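Antisigma-factor antagonist, STAS (Rhodobacter sphaeroides, PDB 3OIZ) is the STAS domain of a SulP-like membrane protein, probably a sulfate or related anion transporter, and is likely to serve as its cytoplasmic regulatory module. Local coordinates at residues W57-S60 with S61-A64. Numbering follows the deposited sequence.
Sequences WDIS and SVQA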
# COMPACT_ATOMS: atom_id res chain seq x y z
N TRP A 57 -10.48 -6.54 -3.45
CA TRP A 57 -11.66 -7.19 -4.05
C TRP A 57 -11.52 -7.66 -5.49
O TRP A 57 -12.40 -8.40 -6.01
CB TRP A 57 -12.86 -6.24 -3.93
CG TRP A 57 -13.34 -6.14 -2.51
CD1 TRP A 57 -13.05 -5.18 -1.61
CD2 TRP A 57 -14.15 -7.12 -1.83
NE1 TRP A 57 -13.69 -5.43 -0.41
CE2 TRP A 57 -14.36 -6.63 -0.51
CE3 TRP A 57 -14.76 -8.33 -2.22
CZ2 TRP A 57 -15.13 -7.33 0.44
CZ3 TRP A 57 -15.52 -9.05 -1.27
CH2 TRP A 57 -15.71 -8.54 0.05
N ASP A 58 -10.46 -7.22 -6.17
CA ASP A 58 -10.31 -7.54 -7.57
C ASP A 58 -8.86 -7.50 -8.00
O ASP A 58 -7.97 -7.02 -7.25
CB ASP A 58 -11.18 -6.61 -8.46
CG ASP A 58 -10.99 -5.12 -8.14
OD1 ASP A 58 -9.83 -4.63 -8.10
OD2 ASP A 58 -12.02 -4.41 -8.01
N ILE A 59 -8.59 -8.00 -9.21
CA ILE A 59 -7.21 -8.16 -9.63
C ILE A 59 -6.58 -6.80 -10.01
O ILE A 59 -5.39 -6.61 -9.83
CB ILE A 59 -7.10 -9.22 -10.74
CG1 ILE A 59 -5.70 -9.86 -10.73
CG2 ILE A 59 -7.45 -8.62 -12.06
CD1 ILE A 59 -5.40 -10.59 -9.41
N SER A 60 -7.39 -5.84 -10.45
CA SER A 60 -6.87 -4.47 -10.67
C SER A 60 -6.29 -3.88 -9.38
O SER A 60 -5.25 -3.19 -9.41
CB SER A 60 -7.97 -3.56 -11.21
OG SER A 60 -8.44 -4.04 -12.47
N SER A 61 -6.94 -4.18 -8.25
CA SER A 61 -6.50 -3.62 -6.97
C SER A 61 -5.27 -4.34 -6.52
O SER A 61 -4.36 -3.73 -5.93
CB SER A 61 -7.65 -3.70 -5.94
OG SER A 61 -8.69 -2.85 -6.39
N VAL A 62 -5.18 -5.65 -6.81
CA VAL A 62 -3.89 -6.37 -6.58
C VAL A 62 -2.75 -5.72 -7.41
O VAL A 62 -1.64 -5.46 -6.90
CB VAL A 62 -3.96 -7.86 -6.98
CG1 VAL A 62 -2.61 -8.51 -6.79
CG2 VAL A 62 -5.02 -8.58 -6.14
N GLN A 63 -3.03 -5.49 -8.70
CA GLN A 63 -2.00 -4.92 -9.60
C GLN A 63 -1.60 -3.52 -9.14
O GLN A 63 -0.42 -3.14 -9.31
CB GLN A 63 -2.56 -4.89 -11.01
CG GLN A 63 -2.59 -6.30 -11.62
CD GLN A 63 -3.26 -6.29 -12.98
OE1 GLN A 63 -4.20 -5.52 -13.23
NE2 GLN A 63 -2.77 -7.12 -13.88
N ALA A 64 -2.54 -2.77 -8.55
CA ALA A 64 -2.23 -1.44 -8.02
C ALA A 64 -1.29 -1.54 -6.83
O ALA A 64 -0.31 -0.77 -6.72
CB ALA A 64 -3.54 -0.67 -7.65
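Asp58 and Ser61 meet through one carboxylate oxygen, which takes two hydrogen bonds at the start of helix 59-74. The capping bond runs from Ser61 N to Asp58 OD1, 2.9 Å; the amide arrives nearly in line with the C-O bond, but its N-H...O angle of 137° shows a bent approach. The hydroxyl of the same serine gives the second bond, Ser61 OG to Asp58 OD1 at 2.7 Å, from the syn side and 33° out of the carboxylate plane. Asp58 can reach because CG sits between its own N and carbonyl carbon (chi1 50°), which turns OD1 toward the amide and hydroxyl of Ser61. Its other oxygen, OD2, accepts from Tyr28 N, tying the cap to the residues that follow strand 25-26.

Backbone bonds then establish the helix. Val62 N donates to Asp58 O at 3.1 Å, while Ser61 N reaches that same oxygen only weakly. The next two i to i+4 bonds follow, Gln63 N to Ile59 O at 2.8 Å and Ala64 N to Ser60 O at 2.9 Å.

Apolar contact is slight: Val62 touches Met91, and Ala64 packs on Val31 and Phe34 of helix 31-36.

In this STAS domain the helix starts just after strand 54-56, and Asp58-Ile59-Ser60 probably corresponds to the Asp-x-Ser motif of anti-sigma-factor antagonists, whose serine is phosphorylated there. With the carboxylate removed, as in an alanine here, Ser61 N, Ser61 OG and Tyr28 N would probably lose this shared acceptor group, weakening the tie between helix start and loop. The chemistry is that of an aspartate N-cap: a carboxylate set against the amide end of a helix, where the helix dipole would be expected to favour its negative charge, with both the N-H and the hydroxyl of buried Ser61 bonded to one carboxylate oxygen.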